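Local atomic coordinates of Cyclo(L-leucyl-L-phenylalanyl) synthase (Streptomyces noursei, PDB entry 3OQV), a protein that joins phenylalanine and leucine, delivered as aminoacyl-tRNAs, into a cyclodipeptide without ATP, an intermediate on the way to the antibacterial albonoursin. Residues Ala32-Ser37 / Ser41-Lys46; Val67-Asp72 / Val179-Pro184; Asp72-Ala77 / Ala155-Arg160; Leu200-His203 / Pro207-Ala210. All coordinates share one frame; numbering follows the deposited sequence.

Contact 1 of 4, residues Ala32-Ser37 / Ser41-Lys46; sequences ALIGIS and SYFSQK. With DTD (dithiane diol), chain B.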
# COMPACT_ATOMS: atom_id res chain seq x y z
N ALA A 32 1.26 13.40 -2.03
CA ALA A 32 0.35 12.30 -1.72
C ALA A 32 0.95 10.97 -2.15
O ALA A 32 1.66 10.87 -3.16
CB ALA A 32 -1.00 12.51 -2.40
N LEU A 33 0.63 9.94 -1.37
CA LEU A 33 0.91 8.58 -1.77
C LEU A 33 -0.41 7.82 -2.02
O LEU A 33 -1.31 7.80 -1.17
CB LEU A 33 1.73 7.87 -0.69
CG LEU A 33 1.73 6.34 -0.81
CD1 LEU A 33 2.60 5.92 -1.97
CD2 LEU A 33 2.20 5.70 0.50
N ILE A 34 -0.51 7.22 -3.20
CA ILE A 34 -1.60 6.29 -3.51
C ILE A 34 -1.05 4.88 -3.63
O ILE A 34 -0.33 4.56 -4.59
CB ILE A 34 -2.23 6.64 -4.87
CG1 ILE A 34 -2.85 8.04 -4.82
CG2 ILE A 34 -3.29 5.59 -5.24
CD1 ILE A 34 -3.17 8.63 -6.20
N GLY A 35 -1.29 4.07 -2.60
CA GLY A 35 -0.81 2.71 -2.57
C GLY A 35 -1.89 1.80 -3.10
O GLY A 35 -3.06 1.96 -2.75
N ILE A 36 -1.52 0.92 -4.03
CA ILE A 36 -2.47 0.07 -4.72
C ILE A 36 -2.09 -1.38 -4.49
O ILE A 36 -1.09 -1.85 -5.00
CB ILE A 36 -2.47 0.36 -6.24
CG1 ILE A 36 -2.86 1.82 -6.49
CG2 ILE A 36 -3.47 -0.57 -6.94
CD1 ILE A 36 -2.84 2.25 -7.93
N SER A 37 -2.86 -2.08 -3.67
CA SER A 37 -2.60 -3.49 -3.44
C SER A 37 -3.28 -4.31 -4.52
O SER A 37 -4.28 -3.89 -5.10
CB SER A 37 -3.08 -3.92 -2.05
OG SER A 37 -4.41 -4.38 -2.09
N SER A 41 -10.12 -4.00 -4.10
CA SER A 41 -11.01 -3.96 -5.26
C SER A 41 -11.60 -2.56 -5.47
O SER A 41 -12.25 -2.29 -6.48
CB SER A 41 -12.12 -5.01 -5.15
OG SER A 41 -12.92 -4.80 -4.00
N TYR A 42 -11.32 -1.65 -4.54
CA TYR A 42 -11.57 -0.24 -4.74
C TYR A 42 -10.98 0.24 -6.06
O TYR A 42 -11.55 1.09 -6.73
CB TYR A 42 -10.98 0.58 -3.60
CG TYR A 42 -12.00 0.93 -2.54
CD1 TYR A 42 -12.11 0.17 -1.37
CD2 TYR A 42 -12.83 2.03 -2.69
CE1 TYR A 42 -13.03 0.50 -0.39
CE2 TYR A 42 -13.76 2.37 -1.71
CZ TYR A 42 -13.85 1.60 -0.57
OH TYR A 42 -14.78 1.94 0.39
N PHE A 43 -9.82 -0.31 -6.42
CA PHE A 43 -9.03 0.20 -7.55
C PHE A 43 -9.44 -0.44 -8.88
O PHE A 43 -8.64 -1.10 -9.55
CB PHE A 43 -7.53 0.07 -7.28
CG PHE A 43 -6.98 1.14 -6.36
CD1 PHE A 43 -6.80 2.43 -6.82
CD2 PHE A 43 -6.74 0.86 -5.03
CE1 PHE A 43 -6.32 3.43 -5.96
CE2 PHE A 43 -6.28 1.85 -4.16
CZ PHE A 43 -6.06 3.13 -4.63
N SER A 44 -10.70 -0.25 -9.24
CA SER A 44 -11.12 -0.25 -10.63
C SER A 44 -10.50 0.91 -11.41
O SER A 44 -10.05 1.90 -10.82
CB SER A 44 -12.65 -0.16 -10.72
OG SER A 44 -13.11 1.08 -10.20
N GLN A 45 -10.55 0.83 -12.73
CA GLN A 45 -10.14 1.95 -13.55
C GLN A 45 -10.92 3.22 -13.20
O GLN A 45 -10.32 4.28 -13.01
CB GLN A 45 -10.29 1.65 -15.04
CG GLN A 45 -9.70 2.75 -15.92
CD GLN A 45 -9.57 2.33 -17.37
OE1 GLN A 45 -9.53 1.13 -17.67
NE2 GLN A 45 -9.53 3.30 -18.27
N LYS A 46 -12.24 3.10 -13.12
CA LYS A 46 -13.08 4.24 -12.78
C LYS A 46 -12.62 4.92 -11.50
O LYS A 46 -12.46 6.14 -11.46
CB LYS A 46 -14.54 3.82 -12.65
CG LYS A 46 -15.51 4.99 -12.62
CD LYS A 46 -15.11 6.05 -13.64
CE LYS A 46 -16.25 7.04 -13.89
NZ LYS A 46 -17.41 6.39 -14.58
S1 DTD B . 0.71 1.56 2.22
C1 DTD B . -0.92 1.14 2.73
C2 DTD B . -1.81 1.16 1.49
O2 DTD B . -3.18 1.33 1.88
C3 DTD B . -1.60 -0.11 0.68
O3 DTD B . -2.80 -0.50 -0.01
C4 DTD B . -0.47 0.07 -0.32
S4 DTD B . 1.00 0.62 0.48

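Contact 2 of 4, residues Val67-Asp72 / Val179-Pro184; sequences VDTHID and VLAEAP. With DTD (dithiane diol), chain B; PO4 (phosphate ion), chain D.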
# COMPACT_ATOMS: atom_id res chain seq x y z
N VAL A 67 1.73 -2.78 -4.98
CA VAL A 67 2.42 -3.71 -4.09
C VAL A 67 2.54 -5.07 -4.77
O VAL A 67 1.56 -5.80 -4.89
CB VAL A 67 1.68 -3.85 -2.76
CG1 VAL A 67 2.50 -4.73 -1.81
CG2 VAL A 67 1.44 -2.48 -2.16
N ASP A 68 3.74 -5.39 -5.22
CA ASP A 68 3.98 -6.57 -6.03
C ASP A 68 4.76 -7.62 -5.24
O ASP A 68 5.06 -8.69 -5.75
CB ASP A 68 4.71 -6.21 -7.34
CG ASP A 68 6.06 -5.54 -7.10
OD1 ASP A 68 6.23 -4.82 -6.09
OD2 ASP A 68 6.95 -5.70 -7.96
N THR A 69 4.99 -7.34 -3.96
CA THR A 69 5.96 -8.11 -3.17
C THR A 69 5.26 -9.06 -2.20
O THR A 69 4.25 -8.69 -1.58
CB THR A 69 6.89 -7.18 -2.37
OG1 THR A 69 6.10 -6.14 -1.76
CG2 THR A 69 7.91 -6.54 -3.29
N HIS A 70 5.82 -10.26 -2.05
CA HIS A 70 5.42 -11.19 -0.98
C HIS A 70 4.07 -11.84 -1.19
O HIS A 70 3.59 -12.58 -0.33
CB HIS A 70 5.47 -10.49 0.39
CG HIS A 70 6.85 -10.07 0.81
ND1 HIS A 70 7.89 -10.95 0.93
CD2 HIS A 70 7.36 -8.84 1.06
CE1 HIS A 70 8.99 -10.30 1.28
NE2 HIS A 70 8.69 -9.01 1.37
N ILE A 71 3.43 -11.56 -2.33
CA ILE A 71 2.11 -12.12 -2.61
C ILE A 71 2.17 -13.63 -2.75
O ILE A 71 1.27 -14.34 -2.30
CB ILE A 71 1.48 -11.52 -3.89
CG1 ILE A 71 1.36 -9.99 -3.78
CG2 ILE A 71 0.11 -12.15 -4.16
CD1 ILE A 71 1.19 -9.30 -5.13
N ASP A 72 3.24 -14.12 -3.37
CA ASP A 72 3.37 -15.55 -3.64
C ASP A 72 3.37 -16.38 -2.36
O ASP A 72 2.77 -17.46 -2.31
CB ASP A 72 4.60 -15.84 -4.51
CG ASP A 72 5.90 -15.35 -3.88
OD1 ASP A 72 5.89 -14.35 -3.13
OD2 ASP A 72 6.94 -15.99 -4.15
N VAL A 179 3.54 -7.00 5.30
CA VAL A 179 3.21 -5.76 6.00
C VAL A 179 4.48 -4.98 6.36
O VAL A 179 4.53 -3.77 6.19
CB VAL A 179 2.38 -6.03 7.26
CG1 VAL A 179 2.48 -4.84 8.25
CG2 VAL A 179 0.91 -6.32 6.89
N LEU A 180 5.52 -5.69 6.79
CA LEU A 180 6.81 -5.05 7.07
C LEU A 180 7.46 -4.40 5.84
O LEU A 180 8.19 -3.44 5.99
CB LEU A 180 7.80 -6.03 7.73
CG LEU A 180 7.39 -6.49 9.13
CD1 LEU A 180 8.46 -7.36 9.76
CD2 LEU A 180 7.04 -5.30 10.03
N ALA A 181 7.26 -4.98 4.66
CA ALA A 181 7.68 -4.34 3.41
C ALA A 181 6.96 -3.00 3.16
O ALA A 181 7.53 -2.09 2.56
CB ALA A 181 7.49 -5.30 2.21
N GLU A 182 5.69 -2.92 3.57
CA GLU A 182 4.85 -1.73 3.36
C GLU A 182 5.12 -0.65 4.40
O GLU A 182 4.80 0.53 4.19
CB GLU A 182 3.37 -2.12 3.42
CG GLU A 182 2.90 -2.94 2.22
CD GLU A 182 1.39 -3.08 2.17
OE1 GLU A 182 0.78 -3.24 3.25
OE2 GLU A 182 0.80 -2.97 1.08
N ALA A 183 5.67 -1.06 5.54
CA ALA A 183 5.71 -0.22 6.73
C ALA A 183 6.48 1.10 6.56
O ALA A 183 6.06 2.12 7.09
CB ALA A 183 6.27 -1.00 7.92
N PRO A 184 7.63 1.08 5.85
CA PRO A 184 8.30 2.35 5.55
C PRO A 184 7.37 3.39 4.94
O PRO A 184 7.47 4.59 5.25
CB PRO A 184 9.38 1.93 4.54
CG PRO A 184 9.76 0.53 5.01
CD PRO A 184 8.43 -0.09 5.41
S1 DTD B . 0.71 1.56 2.22
C1 DTD B . -0.92 1.14 2.73
C2 DTD B . -1.81 1.16 1.49
O2 DTD B . -3.18 1.33 1.88
C3 DTD B . -1.60 -0.11 0.68
O3 DTD B . -2.80 -0.50 -0.01
C4 DTD B . -0.47 0.07 -0.32
S4 DTD B . 1.00 0.62 0.48
P PO4 D . 11.98 -7.88 1.68
O1 PO4 D . 10.62 -7.22 1.52
O2 PO4 D . 12.01 -8.56 3.03
O3 PO4 D . 12.21 -8.89 0.58
O4 PO4 D . 13.06 -6.84 1.60

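Contact 3 of 4, residues Asp72-Ala77 / Ala155-Arg160; sequences DEMLIA and AVVMNR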
# COMPACT_ATOMS: atom_id res chain seq x y z
N ASP A 72 3.24 -14.12 -3.37
CA ASP A 72 3.37 -15.55 -3.64
C ASP A 72 3.37 -16.38 -2.36
O ASP A 72 2.77 -17.46 -2.31
CB ASP A 72 4.60 -15.84 -4.51
CG ASP A 72 5.90 -15.35 -3.88
OD1 ASP A 72 5.89 -14.35 -3.13
OD2 ASP A 72 6.94 -15.99 -4.15
N GLU A 73 3.98 -15.85 -1.31
CA GLU A 73 4.03 -16.53 -0.01
C GLU A 73 2.64 -16.79 0.56
O GLU A 73 2.43 -17.77 1.27
CB GLU A 73 4.84 -15.72 1.00
CG GLU A 73 6.31 -15.61 0.65
CD GLU A 73 6.98 -14.44 1.34
OE1 GLU A 73 6.75 -14.25 2.56
OE2 GLU A 73 7.71 -13.69 0.66
N MET A 74 1.70 -15.91 0.26
CA MET A 74 0.35 -16.05 0.77
C MET A 74 -0.38 -17.14 -0.00
O MET A 74 -1.14 -17.92 0.57
CB MET A 74 -0.41 -14.72 0.65
CG MET A 74 -1.75 -14.69 1.40
SD MET A 74 -1.59 -14.97 3.19
CE MET A 74 -0.98 -13.36 3.73
N LEU A 75 -0.14 -17.19 -1.31
CA LEU A 75 -0.73 -18.23 -2.14
C LEU A 75 -0.19 -19.60 -1.75
O LEU A 75 -0.91 -20.59 -1.76
CB LEU A 75 -0.45 -17.95 -3.61
CG LEU A 75 -1.14 -16.70 -4.17
CD1 LEU A 75 -0.56 -16.35 -5.54
CD2 LEU A 75 -2.65 -16.93 -4.26
N ILE A 76 1.09 -19.64 -1.40
CA ILE A 76 1.70 -20.87 -0.91
C ILE A 76 1.11 -21.32 0.43
O ILE A 76 0.72 -22.48 0.57
CB ILE A 76 3.22 -20.74 -0.85
CG1 ILE A 76 3.77 -20.65 -2.27
CG2 ILE A 76 3.82 -21.91 -0.09
CD1 ILE A 76 5.18 -20.12 -2.37
N ALA A 77 0.98 -20.39 1.37
CA ALA A 77 0.19 -20.63 2.58
C ALA A 77 -1.17 -21.27 2.29
O ALA A 77 -1.63 -22.14 3.04
CB ALA A 77 -0.00 -19.32 3.37
N ALA A 155 -5.63 -8.34 9.30
CA ALA A 155 -6.52 -7.76 8.31
C ALA A 155 -6.14 -8.17 6.89
O ALA A 155 -7.00 -8.50 6.09
CB ALA A 155 -6.59 -6.23 8.44
N VAL A 156 -4.84 -8.16 6.59
CA VAL A 156 -4.37 -8.62 5.29
C VAL A 156 -4.75 -10.08 5.07
O VAL A 156 -5.28 -10.45 4.02
CB VAL A 156 -2.84 -8.48 5.15
CG1 VAL A 156 -2.35 -9.20 3.89
CG2 VAL A 156 -2.42 -7.01 5.15
N VAL A 157 -4.47 -10.92 6.07
CA VAL A 157 -4.74 -12.34 5.95
C VAL A 157 -6.23 -12.58 5.77
O VAL A 157 -6.66 -13.26 4.84
CB VAL A 157 -4.25 -13.12 7.20
CG1 VAL A 157 -4.82 -14.53 7.18
CG2 VAL A 157 -2.73 -13.17 7.22
N MET A 158 -7.03 -11.97 6.64
CA MET A 158 -8.45 -12.30 6.72
C MET A 158 -9.17 -11.79 5.48
O MET A 158 -10.29 -12.20 5.19
CB MET A 158 -9.07 -11.71 7.99
CG MET A 158 -8.60 -12.41 9.27
SD MET A 158 -9.11 -14.15 9.38
CE MET A 158 -10.57 -14.14 8.33
N ASN A 159 -8.49 -10.96 4.71
CA ASN A 159 -9.11 -10.33 3.56
C ASN A 159 -8.44 -10.70 2.24
O ASN A 159 -8.73 -10.10 1.20
CB ASN A 159 -9.16 -8.81 3.74
CG ASN A 159 -10.07 -8.38 4.89
OD1 ASN A 159 -11.25 -8.72 4.92
ND2 ASN A 159 -9.51 -7.65 5.86
N ARG A 160 -7.60 -11.73 2.29
CA ARG A 160 -6.80 -12.14 1.13
C ARG A 160 -7.66 -12.70 0.01
O ARG A 160 -8.73 -13.28 0.25
CB ARG A 160 -5.76 -13.17 1.54
CG ARG A 160 -6.36 -14.50 1.99
CD ARG A 160 -5.32 -15.38 2.67
NE ARG A 160 -5.79 -16.75 2.87
CZ ARG A 160 -6.53 -17.14 3.90
NH1 ARG A 160 -6.92 -16.25 4.80
NH2 ARG A 160 -6.88 -18.41 4.02

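Contact 4 of 4, residues Leu200-His203 / Pro207-Ala210; sequences LCYH and PITA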
# COMPACT_ATOMS: atom_id res chain seq x y z
N LEU A 200 -0.92 9.85 2.97
CA LEU A 200 -1.32 8.53 2.54
C LEU A 200 -2.84 8.46 2.31
O LEU A 200 -3.63 8.62 3.25
CB LEU A 200 -0.87 7.50 3.60
CG LEU A 200 -0.99 6.03 3.24
CD1 LEU A 200 -0.09 5.21 4.16
CD2 LEU A 200 -2.44 5.56 3.36
N CYS A 201 -3.25 8.26 1.05
CA CYS A 201 -4.67 8.15 0.74
C CYS A 201 -5.14 6.72 0.92
O CYS A 201 -4.53 5.80 0.37
CB CYS A 201 -4.94 8.60 -0.70
SG CYS A 201 -4.26 10.22 -1.09
N TYR A 202 -6.15 6.51 1.75
CA TYR A 202 -6.63 5.16 2.00
C TYR A 202 -8.16 5.09 1.88
O TYR A 202 -8.86 6.07 2.12
CB TYR A 202 -6.17 4.67 3.37
CG TYR A 202 -6.83 5.39 4.54
CD1 TYR A 202 -7.96 4.87 5.16
CD2 TYR A 202 -6.29 6.58 5.04
CE1 TYR A 202 -8.57 5.52 6.23
CE2 TYR A 202 -6.90 7.25 6.12
CZ TYR A 202 -8.03 6.70 6.71
OH TYR A 202 -8.66 7.34 7.74
N HIS A 203 -8.66 3.91 1.53
CA HIS A 203 -10.10 3.64 1.55
C HIS A 203 -10.50 2.95 2.85
O HIS A 203 -9.66 2.32 3.50
CB HIS A 203 -10.47 2.76 0.34
CG HIS A 203 -10.13 3.39 -0.98
ND1 HIS A 203 -8.92 3.17 -1.61
CD2 HIS A 203 -10.83 4.23 -1.78
CE1 HIS A 203 -8.90 3.85 -2.75
NE2 HIS A 203 -10.04 4.49 -2.88
N PRO A 207 -6.68 -2.86 5.12
CA PRO A 207 -5.83 -3.28 6.23
C PRO A 207 -5.11 -2.15 6.97
O PRO A 207 -4.87 -2.26 8.17
CB PRO A 207 -4.83 -4.22 5.56
CG PRO A 207 -5.65 -4.89 4.48
CD PRO A 207 -6.53 -3.75 3.95
N ILE A 208 -4.73 -1.08 6.27
CA ILE A 208 -4.09 0.06 6.93
C ILE A 208 -4.97 0.65 8.05
O ILE A 208 -4.46 1.13 9.06
CB ILE A 208 -3.69 1.17 5.93
CG1 ILE A 208 -2.82 2.23 6.61
CG2 ILE A 208 -4.93 1.81 5.32
CD1 ILE A 208 -1.45 1.73 7.04
N THR A 209 -6.29 0.53 7.90
CA THR A 209 -7.18 1.07 8.91
C THR A 209 -7.12 0.26 10.21
O THR A 209 -7.39 0.79 11.28
CB THR A 209 -8.64 1.17 8.43
OG1 THR A 209 -9.20 -0.15 8.32
CG2 THR A 209 -8.71 1.88 7.08
N ALA A 210 -6.66 -0.98 10.11
CA ALA A 210 -6.39 -1.77 11.32
C ALA A 210 -5.15 -1.29 12.06
O ALA A 210 -5.16 -1.18 13.29
CB ALA A 210 -6.28 -3.27 10.98

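Contact 1 of 4, residues Ala32-Ser37 / Ser41-Lys46
The contact belongs to the first beta-alpha turn of the Rossmann fold, where strand 29-37 gives way to helix 45-58. Phe43 carries it, with its ring set against Ile34, Gly35 and Ile36 of the strand. Ile36 CG1 lies over one face of the ring, 3.8 Å from the Phe43 ring centroid and only 9° off the normal. This is a CH-pi contact, and it uses the middle of the ring rather than its rim. Ile36 has CG1 anti to its carbonyl carbon (chi1 -61°), which leaves CG2 to touch the root of the ring at 3.9 Å from Phe43 CG. The far end of the ring reaches back along the strand. There Ile34 CG2 meets Phe43 CZ at 3.8 Å, and Gly35 O stands obliquely to the ring, 3.5 Å from Phe43 CE2. Phe43 itself is the centre of an inverse gamma turn. Ser44 follows as the N-cap of the helix, its OG bonded to Asn47 N. His203 meets Phe43 edge-to-face. Beyond the strand from Phe43, Gly35 CA lies 3.5 Å from C4 of the dithiane diol. With no CB here, the ligand can lie close against the backbone. Ser37, the inferred nucleophile, follows Ile36 in the chain. A probable nucleophile near the C-terminal end of a parallel strand, with an aromatic ring packed on the strand's other side, fits the catalytic pocket of this synthetase-like Rossmann fold.

Contact 2 of 4, residues Val67-Asp72 / Val179-Pro184
Val67 and Glu182 meet with their side chains crossing at about a right angle. Glu182 leaves helix 169-193 with CG anti to its carbonyl carbon (chi1 -71°) and runs extended beyond CG, which carries the carboxylate nearer to Val67 than CB is. Glu182 OE2 rests against a methyl, 3.3 Å from Val67 CG2, and no hydrogen bond joins the pair. The dithiane diol lies beside both: its C4 is 3.7 Å from Val67 CG2 and 3.6 Å from Glu182 OE2. At the preceding residue of the helix, Ala181, the second pairing has a different shape. His70 presents the edge of its ring, not a face, to Ala181, with His70 CD2 3.7 Å from Ala181 CB. The same edge serves a phosphate, probably from the crystallisation liquor. His70 NE2 donates to PO4 O1 at 2.6 Å, with an N-H...O angle of 160°. On the other ring nitrogen, ND1 is hydrogen-bonded to Glu73, so the imidazole is gripped at both ends and its rotation is fixed. Replacing the His70 imidazole with the methyl of an alanine would probably cost the phosphate one of its donors, Gln123 being another, and Glu73 its mate, and open a gap beside the Ala181 methyl. Glu182 may have a critical role in catalysis, by similarity, and residues 179-182 are likewise assigned to substrate binding. The chemistry is therefore split: a carboxylate oxygen resting on apolar carbon beside the ligand and, farther from it, an imidazole edge that donates to an anion.

Contact 3 of 4, residues Asp72-Ala77 / Ala155-Arg160
The short helix 71-78 packs here against the C-terminal turn of helix 143-158 and the residues just after it. Met74 makes the bridge alone from its side. Its CG is anti to the backbone N (chi1 -169°), and the chain then bends at both later torsions, which brings the methyl to the second helix and the sulfur to Arg160 just beyond it. Met74 CE touches Val157 CG2 at 3.9 Å, and more loosely Val156 CG1 at 4.4 Å. Met74 SD lies against the aliphatic part of Arg160, 3.8 Å from its CD, the two chains crossing at about a right angle. Beyond CD the chain ends in its polar guanidinium. Arg160 NH1 bonds Val157 O at 3.0 Å, from above the carbonyl plane, while Arg160 N reaches the same oxygen from the opposite face. NE forms a salt bridge with Asp78, just past the 72-77 segment. A leucine replacing Arg160 would probably leave Asp78 without its charged mate and Val157 O with one donor fewer. His171 of helix 169-193 touches both Met74 and Arg160. Val157 also packs on Ile167, and Val156 on Pro207 of helix 207-212, so the contact lies where these helices converge.

Contact 4 of 4, residues Leu200-His203 / Pro207-Ala210
Tyr202 and Thr209 form the tight part of this contact. Thr209 CG2 sits 3.6 Å from Tyr202 CD1 and 3.7 Å from CE1 of the same ring, coming at it obliquely. Thr209 CG2 also lies 3.7 Å from His203 O. This methyl is anti to its carbonyl carbon, which leaves OG1 (chi1 71°) to bond Thr206 O instead of the strand. Beside it Ile208 CG2 meets the root of the tyrosine, 3.7 Å from Tyr202 CB, the two side chains crossing at about a right angle. No hydrogen bond links the segments. The packing is looser toward Leu200. Its side chain points at the helix, but Leu200 CD2 stops 4.7 Å from Ile208 CG1, and the leucine packs instead on Phe186 and Tyr227. The tight pair lies toward solvent, both residues being partly exposed, whereas Ile208 is buried and touches the dithiane diol. Leu200 is essential for the specificity of the synthase, and Tyr202 is a substrate-binding residue by similarity. The arrangement is a beta-alpha turn at the C-terminal end of a parallel strand, the end of the sheet where Rossmann-like folds place their binding pockets.

In the fold
From the N terminus, contact 1 closes first, a short loop between strand 29-37 and helix 45-58. Contact 2 then opens at the end of strand 59-67 and spans 106 residues to helix 169-193. Contact 3 is nested inside that long loop; it shares Asp72 with contact 2 and joins helix 71-78 to helix 143-158. Contact 4 comes last, a short closure after strand 198-202. Backbone bonds of the parallel sheet tie contact 1 to its neighbours, Ile36 O to Val67 N and Leu33 O to Cys201 N. Val156 of contact 3 packs on Val179 of contact 2 and Pro207 of contact 4. Contacts 1, 2 and 4 each supply residues to the ligand pocket, and contact 3 lies farther out.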